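Local structure of alpha-1,3-glucanase (Paenibacillus glycanilyticus, 6K0P) at residues 225-230 and 257-262; 233-238 and 267-272; 292-297 and 315-320; 332-337 and 356-361; 338-343 and 369-374. The protein probably hydrolyses alpha-1,3-glucosidic bonds in alpha-1,3-glucan, as a family GH87 glycoside hydrolase whose catalytic domain binds nigerose. The protein carries 1 engineered substitution. All coordinates share one frame; numbering follows the deposited sequence.

Interaction 1 (225-230 and 257-262); sequences IFLYGR and FNISAA. With SO4 (sulfate ion), chain G.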
# COMPACT_ATOMS: atom_id res chain seq x y z
N ILE A 225 13.22 -19.84 5.03
CA ILE A 225 14.65 -20.01 4.81
C ILE A 225 15.39 -19.16 5.82
O ILE A 225 15.28 -17.92 5.81
CB ILE A 225 15.03 -19.65 3.36
CG1 ILE A 225 14.38 -20.66 2.41
CG2 ILE A 225 16.53 -19.68 3.19
CD1 ILE A 225 14.34 -20.20 0.97
N PHE A 226 16.15 -19.81 6.71
CA PHE A 226 16.78 -19.12 7.83
C PHE A 226 18.17 -18.62 7.45
O PHE A 226 18.98 -19.36 6.86
CB PHE A 226 16.83 -20.01 9.07
CG PHE A 226 15.52 -20.06 9.78
CD1 PHE A 226 14.52 -20.92 9.36
CD2 PHE A 226 15.24 -19.18 10.82
CE1 PHE A 226 13.28 -20.94 9.98
CE2 PHE A 226 14.02 -19.19 11.45
CZ PHE A 226 13.03 -20.07 11.03
N LEU A 227 18.44 -17.36 7.79
CA LEU A 227 19.74 -16.75 7.58
C LEU A 227 20.39 -16.63 8.94
O LEU A 227 19.80 -16.04 9.86
CB LEU A 227 19.61 -15.37 6.92
CG LEU A 227 18.83 -15.32 5.60
CD1 LEU A 227 19.03 -13.95 4.92
CD2 LEU A 227 19.26 -16.44 4.69
N TYR A 228 21.56 -17.23 9.08
CA TYR A 228 22.29 -17.25 10.34
C TYR A 228 23.77 -17.42 10.01
O TYR A 228 24.16 -17.38 8.84
CB TYR A 228 21.72 -18.31 11.30
CG TYR A 228 21.77 -19.73 10.77
CD1 TYR A 228 20.84 -20.18 9.84
CD2 TYR A 228 22.73 -20.63 11.21
CE1 TYR A 228 20.87 -21.48 9.35
CE2 TYR A 228 22.77 -21.94 10.74
CZ TYR A 228 21.84 -22.36 9.81
OH TYR A 228 21.87 -23.65 9.33
N GLY A 229 24.59 -17.61 11.04
CA GLY A 229 26.03 -17.69 10.84
C GLY A 229 26.67 -16.32 10.82
O GLY A 229 27.40 -15.95 11.74
N ARG A 230 26.38 -15.55 9.78
CA ARG A 230 26.93 -14.21 9.63
C ARG A 230 26.08 -13.45 8.62
O ARG A 230 25.18 -14.01 7.98
CB ARG A 230 28.40 -14.26 9.17
CG ARG A 230 28.60 -14.85 7.79
CD ARG A 230 30.10 -15.04 7.52
NE ARG A 230 30.39 -15.42 6.14
CZ ARG A 230 30.39 -16.68 5.70
NH1 ARG A 230 30.10 -17.68 6.53
NH2 ARG A 230 30.68 -16.93 4.43
N PHE A 257 11.96 -15.74 4.02
CA PHE A 257 13.20 -15.69 4.78
C PHE A 257 12.92 -15.34 6.23
O PHE A 257 11.94 -14.65 6.55
CB PHE A 257 14.18 -14.67 4.19
CG PHE A 257 14.67 -15.04 2.82
CD1 PHE A 257 15.65 -16.01 2.65
CD2 PHE A 257 14.12 -14.45 1.69
CE1 PHE A 257 16.08 -16.37 1.39
CE2 PHE A 257 14.55 -14.79 0.43
CZ PHE A 257 15.53 -15.75 0.27
N ASN A 258 13.78 -15.84 7.11
CA ASN A 258 13.74 -15.47 8.52
C ASN A 258 15.18 -15.21 8.94
O ASN A 258 16.02 -16.11 8.87
CB ASN A 258 13.10 -16.59 9.36
CG ASN A 258 12.88 -16.19 10.81
OD1 ASN A 258 13.71 -15.51 11.40
ND2 ASN A 258 11.76 -16.63 11.39
N ILE A 259 15.46 -13.97 9.33
CA ILE A 259 16.82 -13.49 9.57
C ILE A 259 17.09 -13.54 11.07
O ILE A 259 16.53 -12.74 11.83
CB ILE A 259 17.00 -12.07 9.01
CG1 ILE A 259 16.54 -12.01 7.55
CG2 ILE A 259 18.46 -11.63 9.16
CD1 ILE A 259 16.66 -10.63 6.91
N SER A 260 17.94 -14.47 11.49
CA SER A 260 18.36 -14.57 12.88
C SER A 260 19.38 -13.48 13.20
O SER A 260 19.98 -12.87 12.32
CB SER A 260 18.96 -15.95 13.14
OG SER A 260 18.02 -16.97 12.86
N ALA A 261 19.59 -13.26 14.51
CA ALA A 261 20.46 -12.17 14.94
C ALA A 261 21.87 -12.29 14.35
O ALA A 261 22.49 -11.28 14.00
CB ALA A 261 20.52 -12.11 16.47
N ALA A 262 22.38 -13.51 14.23
CA ALA A 262 23.71 -13.71 13.67
C ALA A 262 23.83 -13.16 12.26
O ALA A 262 24.94 -12.84 11.82
CB ALA A 262 24.07 -15.20 13.68
S SO4 G . 17.86 -15.22 17.26
O1 SO4 G . 16.80 -16.22 17.28
O2 SO4 G . 17.55 -14.21 16.25
O3 SO4 G . 17.94 -14.58 18.57
O4 SO4 G . 19.14 -15.87 16.97
O HOH W 1 27.27 -12.97 13.38

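Interaction 2 (233-238 and 267-272); sequences EIVGAG and TIRDLS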
# COMPACT_ATOMS: atom_id res chain seq x y z
N GLU A 233 24.53 -11.97 1.89
CA GLU A 233 23.96 -11.29 0.74
C GLU A 233 23.18 -12.30 -0.09
O GLU A 233 23.69 -13.39 -0.39
CB GLU A 233 25.07 -10.68 -0.12
CG GLU A 233 25.85 -9.58 0.57
CD GLU A 233 26.93 -9.01 -0.31
OE1 GLU A 233 26.69 -8.87 -1.53
OE2 GLU A 233 28.02 -8.71 0.21
N ILE A 234 21.94 -11.96 -0.43
CA ILE A 234 21.12 -12.75 -1.35
C ILE A 234 20.82 -11.85 -2.53
O ILE A 234 20.17 -10.81 -2.37
CB ILE A 234 19.84 -13.26 -0.67
CG1 ILE A 234 20.22 -14.13 0.53
CG2 ILE A 234 18.97 -14.04 -1.66
CD1 ILE A 234 19.05 -14.69 1.27
N VAL A 235 21.33 -12.21 -3.70
CA VAL A 235 21.30 -11.35 -4.88
C VAL A 235 20.65 -12.11 -6.02
O VAL A 235 21.08 -13.21 -6.37
CB VAL A 235 22.73 -10.93 -5.29
CG1 VAL A 235 22.68 -10.02 -6.51
CG2 VAL A 235 23.47 -10.26 -4.12
N GLY A 236 19.61 -11.52 -6.62
CA GLY A 236 18.98 -12.07 -7.80
C GLY A 236 19.44 -11.36 -9.07
O GLY A 236 20.36 -10.53 -9.08
N ALA A 237 18.75 -11.68 -10.16
CA ALA A 237 19.03 -11.14 -11.49
C ALA A 237 18.19 -9.92 -11.82
O ALA A 237 18.35 -9.35 -12.90
CB ALA A 237 18.79 -12.23 -12.55
N GLY A 238 17.32 -9.51 -10.90
CA GLY A 238 16.34 -8.47 -11.14
C GLY A 238 14.96 -9.03 -10.88
O GLY A 238 14.70 -10.22 -11.11
N THR A 267 21.77 -8.50 3.30
CA THR A 267 21.15 -7.79 2.20
C THR A 267 20.39 -8.79 1.35
O THR A 267 20.92 -9.85 1.03
CB THR A 267 22.22 -7.12 1.32
OG1 THR A 267 22.96 -6.17 2.11
CG2 THR A 267 21.58 -6.41 0.14
N ILE A 268 19.14 -8.46 1.02
CA ILE A 268 18.35 -9.24 0.07
C ILE A 268 17.96 -8.28 -1.05
O ILE A 268 17.33 -7.25 -0.78
CB ILE A 268 17.10 -9.84 0.72
CG1 ILE A 268 17.49 -10.73 1.91
CG2 ILE A 268 16.28 -10.62 -0.30
CD1 ILE A 268 16.30 -11.24 2.71
N ARG A 269 18.32 -8.61 -2.29
CA ARG A 269 18.08 -7.65 -3.36
C ARG A 269 17.84 -8.29 -4.71
O ARG A 269 18.30 -9.40 -5.00
CB ARG A 269 19.21 -6.61 -3.47
CG ARG A 269 20.56 -7.20 -3.91
CD ARG A 269 21.59 -6.08 -4.01
NE ARG A 269 22.98 -6.51 -4.14
CZ ARG A 269 23.63 -6.57 -5.29
NH1 ARG A 269 23.01 -6.25 -6.42
NH2 ARG A 269 24.91 -6.95 -5.32
N ASP A 270 17.11 -7.54 -5.56
CA ASP A 270 17.05 -7.78 -7.00
C ASP A 270 16.32 -9.07 -7.35
O ASP A 270 16.80 -9.89 -8.14
CB ASP A 270 18.44 -7.72 -7.64
CG ASP A 270 19.17 -6.42 -7.36
OD1 ASP A 270 18.51 -5.39 -7.09
OD2 ASP A 270 20.41 -6.42 -7.41
N LEU A 271 15.13 -9.25 -6.79
CA LEU A 271 14.38 -10.47 -7.03
C LEU A 271 12.91 -10.21 -6.72
O LEU A 271 12.56 -9.19 -6.12
CB LEU A 271 14.94 -11.64 -6.21
CG LEU A 271 15.08 -11.48 -4.68
CD1 LEU A 271 13.74 -11.63 -3.96
CD2 LEU A 271 16.10 -12.48 -4.13
N SER A 272 12.07 -11.16 -7.09
CA SER A 272 10.66 -11.10 -6.74
C SER A 272 10.26 -12.35 -5.96
O SER A 272 10.92 -13.39 -6.01
CB SER A 272 9.75 -10.93 -7.97
OG SER A 272 9.89 -12.04 -8.85
O HOH W 2 24.74 -7.15 -2.09

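Interaction 3 (292-297 and 315-320); sequences GMQNVT and SSYNTF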
# COMPACT_ATOMS: atom_id res chain seq x y z
N GLY A 292 13.71 -8.05 15.84
CA GLY A 292 14.88 -7.41 16.40
C GLY A 292 16.03 -7.19 15.44
O GLY A 292 17.11 -6.80 15.88
N MET A 293 15.84 -7.43 14.14
CA MET A 293 16.96 -7.36 13.22
C MET A 293 17.53 -5.95 13.12
O MET A 293 16.83 -4.95 13.31
CB MET A 293 16.58 -7.88 11.82
CG MET A 293 15.82 -6.89 10.96
SD MET A 293 15.29 -7.68 9.43
CE MET A 293 14.73 -6.26 8.48
N GLN A 294 18.83 -5.89 12.81
CA GLN A 294 19.58 -4.65 12.74
C GLN A 294 20.37 -4.62 11.45
O GLN A 294 20.88 -5.66 11.01
CB GLN A 294 20.56 -4.51 13.93
CG GLN A 294 19.94 -4.82 15.31
CD GLN A 294 19.15 -3.65 15.88
OE1 GLN A 294 19.65 -2.53 15.98
NE2 GLN A 294 17.91 -3.93 16.29
N ASN A 295 20.47 -3.43 10.84
CA ASN A 295 21.41 -3.18 9.74
C ASN A 295 21.13 -4.03 8.50
O ASN A 295 22.04 -4.27 7.70
CB ASN A 295 22.87 -3.33 10.19
CG ASN A 295 23.23 -2.40 11.32
OD1 ASN A 295 23.56 -2.84 12.42
ND2 ASN A 295 23.17 -1.10 11.05
N VAL A 296 19.89 -4.47 8.31
CA VAL A 296 19.52 -5.30 7.17
C VAL A 296 19.02 -4.40 6.05
O VAL A 296 18.32 -3.42 6.30
CB VAL A 296 18.45 -6.34 7.58
CG1 VAL A 296 17.84 -7.04 6.36
CG2 VAL A 296 19.04 -7.36 8.56
N THR A 297 19.38 -4.73 4.81
CA THR A 297 18.95 -3.99 3.63
C THR A 297 18.10 -4.91 2.77
O THR A 297 18.52 -6.03 2.44
CB THR A 297 20.14 -3.48 2.84
OG1 THR A 297 20.86 -2.53 3.64
CG2 THR A 297 19.69 -2.80 1.55
N SER A 315 13.11 -3.57 15.62
CA SER A 315 14.03 -3.72 14.50
C SER A 315 14.53 -2.34 14.12
O SER A 315 13.72 -1.45 13.82
CB SER A 315 13.30 -4.37 13.32
OG SER A 315 12.75 -5.61 13.72
N SER A 316 15.84 -2.15 14.11
CA SER A 316 16.42 -0.83 13.98
C SER A 316 17.54 -0.77 12.96
O SER A 316 18.20 -1.78 12.67
CB SER A 316 16.93 -0.33 15.35
OG SER A 316 15.82 -0.15 16.21
N TYR A 317 17.74 0.42 12.40
CA TYR A 317 18.86 0.69 11.49
C TYR A 317 18.76 -0.12 10.21
O TYR A 317 19.78 -0.44 9.58
CB TYR A 317 20.22 0.49 12.16
CG TYR A 317 20.41 1.31 13.41
CD1 TYR A 317 20.77 2.64 13.34
CD2 TYR A 317 20.21 0.74 14.67
CE1 TYR A 317 20.95 3.40 14.48
CE2 TYR A 317 20.38 1.50 15.82
CZ TYR A 317 20.75 2.82 15.71
OH TYR A 317 20.92 3.56 16.86
N ASN A 318 17.55 -0.48 9.80
CA ASN A 318 17.34 -1.24 8.58
C ASN A 318 16.97 -0.32 7.43
O ASN A 318 16.53 0.82 7.63
CB ASN A 318 16.25 -2.29 8.79
CG ASN A 318 16.56 -3.20 9.95
OD1 ASN A 318 17.50 -3.99 9.89
ND2 ASN A 318 15.79 -3.07 11.03
N THR A 319 17.13 -0.83 6.21
CA THR A 319 16.86 -0.06 5.00
C THR A 319 15.99 -0.90 4.09
O THR A 319 16.37 -2.01 3.71
CB THR A 319 18.16 0.32 4.29
OG1 THR A 319 18.94 1.17 5.14
CG2 THR A 319 17.87 1.06 2.98
N PHE A 320 14.80 -0.38 3.78
CA PHE A 320 13.92 -0.95 2.76
C PHE A 320 13.85 0.10 1.66
O PHE A 320 13.30 1.18 1.88
CB PHE A 320 12.53 -1.22 3.34
CG PHE A 320 12.47 -2.44 4.20
CD1 PHE A 320 12.95 -2.41 5.50
CD2 PHE A 320 11.94 -3.63 3.72
CE1 PHE A 320 12.90 -3.55 6.31
CE2 PHE A 320 11.88 -4.77 4.52
CZ PHE A 320 12.36 -4.72 5.81
O HOH W 3 16.29 -2.06 17.96
O HOH W 4 23.14 0.07 8.91

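Interaction 4 (332-337 and 356-361); sequences GINMTN and SFALFS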
# COMPACT_ATOMS: atom_id res chain seq x y z
N GLY A 332 1.69 -3.62 4.39
CA GLY A 332 2.86 -3.79 3.54
C GLY A 332 4.14 -3.88 4.36
O GLY A 332 4.77 -4.94 4.45
N ILE A 333 4.53 -2.76 4.96
CA ILE A 333 5.64 -2.71 5.91
C ILE A 333 5.12 -2.04 7.17
O ILE A 333 4.55 -0.94 7.11
CB ILE A 333 6.85 -1.92 5.38
CG1 ILE A 333 7.45 -2.59 4.14
CG2 ILE A 333 7.90 -1.79 6.48
CD1 ILE A 333 8.58 -1.79 3.50
N ASN A 334 5.33 -2.69 8.32
CA ASN A 334 5.03 -2.11 9.62
C ASN A 334 6.28 -2.26 10.46
O ASN A 334 7.00 -3.25 10.34
CB ASN A 334 3.86 -2.85 10.28
CG ASN A 334 3.29 -2.11 11.49
OD1 ASN A 334 3.71 -1.00 11.83
ND2 ASN A 334 2.31 -2.73 12.14
N MET A 335 6.59 -1.24 11.26
CA MET A 335 7.72 -1.28 12.17
C MET A 335 7.19 -0.97 13.55
O MET A 335 6.60 0.10 13.75
CB MET A 335 8.78 -0.25 11.74
CG MET A 335 9.29 -0.47 10.31
SD MET A 335 10.13 -2.05 10.08
CE MET A 335 11.60 -1.72 10.99
N THR A 336 7.35 -1.90 14.48
CA THR A 336 6.65 -1.81 15.76
C THR A 336 7.62 -1.94 16.93
O THR A 336 8.78 -2.35 16.79
CB THR A 336 5.57 -2.89 15.90
OG1 THR A 336 6.18 -4.14 16.28
CG2 THR A 336 4.80 -3.08 14.61
N ASN A 337 7.11 -1.57 18.10
CA ASN A 337 7.66 -2.02 19.39
C ASN A 337 9.15 -1.72 19.53
O ASN A 337 9.95 -2.62 19.81
CB ASN A 337 7.37 -3.51 19.61
CG ASN A 337 5.89 -3.82 19.66
OD1 ASN A 337 5.05 -2.98 19.33
ND2 ASN A 337 5.56 -5.04 20.07
N SER A 356 -0.67 0.41 4.42
CA SER A 356 0.39 0.06 3.47
C SER A 356 1.77 0.24 4.10
O SER A 356 2.60 -0.68 4.07
CB SER A 356 0.29 0.88 2.19
OG SER A 356 -0.93 0.64 1.52
N PHE A 357 2.02 1.41 4.69
CA PHE A 357 3.25 1.70 5.41
C PHE A 357 2.84 2.20 6.78
O PHE A 357 2.08 3.17 6.88
CB PHE A 357 4.06 2.77 4.68
CG PHE A 357 4.53 2.35 3.32
CD1 PHE A 357 5.65 1.54 3.17
CD2 PHE A 357 3.86 2.77 2.19
CE1 PHE A 357 6.08 1.15 1.90
CE2 PHE A 357 4.28 2.39 0.93
CZ PHE A 357 5.39 1.58 0.79
N ALA A 358 3.33 1.55 7.83
CA ALA A 358 2.87 1.85 9.18
C ALA A 358 4.04 1.88 10.15
O ALA A 358 5.07 1.23 9.94
CB ALA A 358 1.82 0.84 9.66
N LEU A 359 3.85 2.64 11.23
CA LEU A 359 4.78 2.72 12.34
C LEU A 359 3.96 2.64 13.61
O LEU A 359 3.08 3.48 13.83
CB LEU A 359 5.57 4.03 12.28
CG LEU A 359 6.72 4.19 13.27
CD1 LEU A 359 7.82 3.14 13.06
CD2 LEU A 359 7.32 5.58 13.10
N PHE A 360 4.18 1.60 14.41
CA PHE A 360 3.43 1.43 15.66
C PHE A 360 4.40 1.51 16.82
O PHE A 360 5.19 0.59 17.05
CB PHE A 360 2.63 0.13 15.71
CG PHE A 360 1.64 0.08 16.86
CD1 PHE A 360 2.06 -0.22 18.14
CD2 PHE A 360 0.31 0.39 16.65
CE1 PHE A 360 1.16 -0.23 19.20
CE2 PHE A 360 -0.60 0.37 17.69
CZ PHE A 360 -0.18 0.06 18.96
N SER A 361 4.32 2.59 17.58
CA SER A 361 5.23 2.82 18.69
C SER A 361 4.67 2.21 19.96
O SER A 361 3.51 2.43 20.31
CB SER A 361 5.45 4.31 18.87
OG SER A 361 6.45 4.59 19.83

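Interaction 5 (338-343 and 369-374); sequences GSSYNV and YNVGNK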
# COMPACT_ATOMS: atom_id res chain seq x y z
N GLY A 338 9.51 -0.45 19.37
CA GLY A 338 10.87 -0.01 19.57
C GLY A 338 11.66 0.23 18.30
O GLY A 338 12.75 0.79 18.36
N SER A 339 11.12 -0.18 17.15
CA SER A 339 11.84 -0.04 15.89
C SER A 339 12.22 1.40 15.62
O SER A 339 11.35 2.28 15.52
CB SER A 339 10.98 -0.58 14.75
OG SER A 339 10.68 -1.96 14.95
N SER A 340 13.53 1.65 15.46
CA SER A 340 14.05 3.01 15.40
C SER A 340 15.12 3.14 14.32
O SER A 340 15.78 2.17 13.94
CB SER A 340 14.64 3.41 16.75
OG SER A 340 13.62 3.43 17.74
N TYR A 341 15.27 4.37 13.82
CA TYR A 341 16.37 4.72 12.91
C TYR A 341 16.34 3.90 11.62
O TYR A 341 17.39 3.63 11.03
CB TYR A 341 17.73 4.65 13.60
CG TYR A 341 17.77 5.50 14.85
CD1 TYR A 341 17.74 6.89 14.76
CD2 TYR A 341 17.80 4.92 16.11
CE1 TYR A 341 17.75 7.67 15.89
CE2 TYR A 341 17.81 5.70 17.25
CZ TYR A 341 17.78 7.07 17.13
OH TYR A 341 17.80 7.86 18.26
N ASN A 342 15.15 3.51 11.18
CA ASN A 342 15.01 2.78 9.93
C ASN A 342 14.83 3.75 8.77
O ASN A 342 14.29 4.85 8.92
CB ASN A 342 13.83 1.82 9.99
CG ASN A 342 14.03 0.74 11.03
OD1 ASN A 342 14.81 -0.19 10.83
ND2 ASN A 342 13.34 0.87 12.15
N VAL A 343 15.27 3.31 7.60
CA VAL A 343 15.15 4.06 6.35
C VAL A 343 14.19 3.27 5.46
O VAL A 343 14.54 2.21 4.94
CB VAL A 343 16.52 4.23 5.69
CG1 VAL A 343 16.38 4.85 4.30
CG2 VAL A 343 17.40 5.10 6.58
N TYR A 369 9.97 4.79 22.88
CA TYR A 369 9.27 5.11 21.65
C TYR A 369 10.03 4.57 20.45
O TYR A 369 11.26 4.40 20.50
CB TYR A 369 9.20 6.63 21.45
CG TYR A 369 8.53 7.40 22.57
CD1 TYR A 369 7.16 7.58 22.57
CD2 TYR A 369 9.28 7.97 23.59
CE1 TYR A 369 6.53 8.29 23.58
CE2 TYR A 369 8.66 8.68 24.61
CZ TYR A 369 7.29 8.84 24.60
OH TYR A 369 6.66 9.53 25.60
N ASN A 370 9.30 4.31 19.37
CA ASN A 370 9.94 4.22 18.06
C ASN A 370 10.38 5.62 17.67
O ASN A 370 9.55 6.54 17.65
CB ASN A 370 8.93 3.72 17.02
CG ASN A 370 8.39 2.35 17.32
OD1 ASN A 370 8.41 1.89 18.46
ND2 ASN A 370 7.88 1.68 16.29
N VAL A 371 11.66 5.79 17.35
CA VAL A 371 12.22 7.12 17.11
C VAL A 371 13.12 7.13 15.89
O VAL A 371 13.73 6.11 15.53
CB VAL A 371 12.98 7.70 18.33
CG1 VAL A 371 12.12 7.69 19.59
CG2 VAL A 371 14.30 6.95 18.56
N GLY A 372 13.23 8.30 15.26
CA GLY A 372 14.27 8.51 14.27
C GLY A 372 14.05 7.82 12.95
O GLY A 372 14.99 7.75 12.15
N ASN A 373 12.85 7.32 12.69
CA ASN A 373 12.57 6.65 11.43
C ASN A 373 12.29 7.68 10.34
O ASN A 373 11.82 8.79 10.60
CB ASN A 373 11.36 5.73 11.59
CG ASN A 373 11.63 4.60 12.56
OD1 ASN A 373 12.33 3.65 12.24
ND2 ASN A 373 11.07 4.70 13.77
N LYS A 374 12.62 7.30 9.11
CA LYS A 374 12.42 8.16 7.95
C LYS A 374 11.69 7.34 6.90
O LYS A 374 12.25 6.39 6.34
CB LYS A 374 13.76 8.69 7.41
CG LYS A 374 14.45 9.65 8.40
CD LYS A 374 15.78 10.13 7.86
CE LYS A 374 16.48 11.04 8.86
NZ LYS A 374 15.66 12.25 9.20
O HOH W 5 16.14 6.94 9.78

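Interaction 1 (225-230 and 257-262)
Asn258 lies alongside the ring of Phe226 on one face of a parallel strand pair, 225-227 and 257-259. Its CB sits over the ring, offset toward the rim and 3.8 Å from the centroid, in a CH-pi contact. Asn258 CG is anti to its backbone N (chi1 -173°), 3.3 Å from Phe226 CE2, and the amide plane is turned 23° from the ring. Ser260 OG reaches the ring's edge near CD2. An aromatic ring suits this spot because its face takes the aliphatic CB while its rim at CE2 lies against the amide.

The opposite face is apolar. Ile225 CB rests 3.8 Å from Phe257 CD1, and Leu227 divides its methyls, CD2 going to Phe257 and CD1 to Ile259 CG1. Three backbone bonds join the strands: Asn258 N to Ile225 O, Leu227 N to Asn258 O, and Ser260 N to Leu227 O.

Past the strands, Ala262 CB packs 3.6 Å from Gly229 N, where the backbone angles call for glycine. Ala261 N donates to O2 of a sulfate, probably from the crystallisation liquor, at 2.8 Å.

Further out, helix 196-204 covers Ile225, Ile234 packs on Leu227 and Phe257, and Arg230 binds the carbonyls of Phe203, Arg204 and Lys209 while its cation lies against the Phe203 ring. Between the two strands the main chain thus supplies the directional bonds, leaving side chains to separate an oily interior from a mixed polar and aromatic surface.

Interaction 2 (233-238 and 267-272)
Arg269 and Val235 stand side by side on the same face of the parallel strands 233-236 and 267-269. From Arg269 CB the chain starts with CG between the backbone N and the carbonyl carbon (chi1 66°), 3.9 Å from Ile234 O, and then runs extended to NE. NE lies 3.8 Å from Val235 CG2 and gives its hydrogen to a water at 2.8 Å, which in turn donates to Glu233 OE1, an oxygen also bonded by Tyr187 OH. At CZ the guanidinium is roofed by Val235 CG1, 3.7 Å above the plane and over its centre. NH1 makes a salt bridge to Asp270 OD2 at 2.8 Å, with the acceptor 21° out of the guanidinium plane.

A leucine in place of Arg269 would probably leave Asp270 without its neighbouring positive charge and the water without the donor that ties it to this strand.

Asp270 is itself positioned from outside, OD1 by Asn300 and OD2 by Gln179. On the other face Ile234 CG2 meets Leu271 CD2 at 4.1 Å. Gly236 must lack a side chain, since a CB there would collide with Asp270 O, the carbonyl that accepts from Gly238 N at 2.8 Å. Asp270 has positive phi and turns the chain from strand 267-269 into 271-274, a corner between two faces of the right-handed parallel beta-helix expected of this family.

Interaction 3 (292-297 and 315-320)
Tyr317 presents the edge of its ring to Gln294, whose OE1 lies in the ring plane 3.6 Å from CD2, with the amide turned 65° to the ring. Asn295 runs beside the same tyrosine, its amide only 24° from the ring plane and its ND2 3.5 Å from Tyr317 CB. Tyr341 of the next coil also meets this ring, their planes nearly parallel. Phe320, a second flat group, is approached obliquely by Met293 CE at 3.9 Å from CZ; the methionine chain, extended beyond CG, carries that methyl into the apolar interior.

The third flat group, the amide of Asn318, does the most polar work. Its OD1 takes the Val296 N-H at 2.9 Å, in the carbonyl plane and on a lone pair. Its ND2 donates at 3.1 Å to Met293 O, which lies in the amide plane, although ND2 itself stands above the plane of that backbone carbonyl. Met293 O is gripped twice, because Ser316 N also donates to it, nearly along the C=O axis. An asparagine fits here since one short, flat group both donates and accepts, satisfying backbone groups of the turn, Val296 N and Met293 O, where the strand pattern is interrupted.

Gln294 NE2 adds a straight bond of 3.0 Å to Gly292 O and shares a water with Ser316 OG, which also bonds Ser340 N. Asn295 and Tyr317 both have positive phi, so the turns bend alike before Thr319 N bonds Val296 O. Stacked turns with a buried, bridging asparagine are characteristic of parallel beta-helices.

Interaction 4 (332-337 and 356-361)
Leu359 and Met335 make the tight part of this contact, on the inner face of the parallel strands 333-336 and 357-360. Leu359 CG is anti to its backbone N (chi1 -172°), and its CD1 sits 3.3 Å from Met335 O and 3.8 Å from Met335 CB. Two residues earlier on the same face, Ile333 CD1 approaches the edge of the Phe357 ring more distantly, 4.2 Å from CE1. Gly332 is also pressed close: a CB there would run into Ser356 O.

Five backbone bonds join the strands, from Ile333 N to Ser356 O at 3.0 Å through to Asn337 N and Phe360 O at 3.1 Å.

The other face carries Asn334, Thr336, Ala358 and Phe360. Asn334 CG rests 3.8 Å from Ala358 CB, a small partner that leaves room for a flat amide. An alanine in place of Asn334 would probably open a gap above the Ala358 methyl, where the amide group had lain.

Toward the C-terminal ends of the two strands the fit is looser and partly open to solvent. Thr336 CG2 touches Phe360 at CB, 4.0 Å away, while the ring leads off to meet Tyr392. Thr336 OG1 bonds Gly312 O, and the Asn337 side chain is about 4 Å from a bound glucose unit. Trp311, which lines a glycan pocket, packs on Asn334 and Thr336. Apolar groups therefore face inward, whereas the opposite face is polar and aromatic, consistent with the glycan bound nearby.

Interaction 5 (338-343 and 369-374)
Asn342 and Asn373 form one step of an asparagine ladder where the turns 338-343 and 369-374 stack in successive coils of the parallel beta-helix. Their amides lie side by side, with planes only 6° apart, and Asn342 ND2 donates to Asn373 OD1 at 3.0 Å in the carbonyl plane. That oxygen is held a second time by Asn342 N, which stands above the plane. Asn373 ND2 reaches back to Ser339 O at 3.0 Å. The ladder continues both ways, through Asn342 OD1 to Asn318 N and from Asn373 N to Asn397.

Before the ladder residues, Val371 O lies over the centre of the Tyr341 ring, 4.0 Å above its plane, while Val371 CG2 comes 3.6 Å from Tyr341 OH. Glycine suits position 372 because a CB there would strike Tyr341 CE1. Where the turns begin, Asn370 OD1 accepts from Gly338 N at 2.7 Å. Ser340 OG relays between the turns, accepting from Val371 N and donating to Gly338 O. Where they end, beside the bond from Lys374 N to Asn342 O, one water donates to both Asn342 O, at 2.9 Å, and Gly372 O, at 2.8 Å.

The five contacts follow the coils of one beta-helix. Interactions 1 and 2 lie on two sides of the same early coils and share an apolar interior, where Phe257 CE1 meets Ile234 CD1 at 3.4 Å; Ile259 CD1 carries that core on to Val296 CG1 of interaction 3. Backbone bonding runs from Ile268 N of interaction 2 to Thr297 O of interaction 3, and from Asn318 O to Val343 N of interaction 5. Ser361 OG and Asn370 N, 2.9 Å apart, tie interaction 4 to interaction 5. Interaction 4 comes closest to bound sugar; the nearest side chains of interactions 1, 3 and 5 are about 10 to 11 Å from a glucose unit.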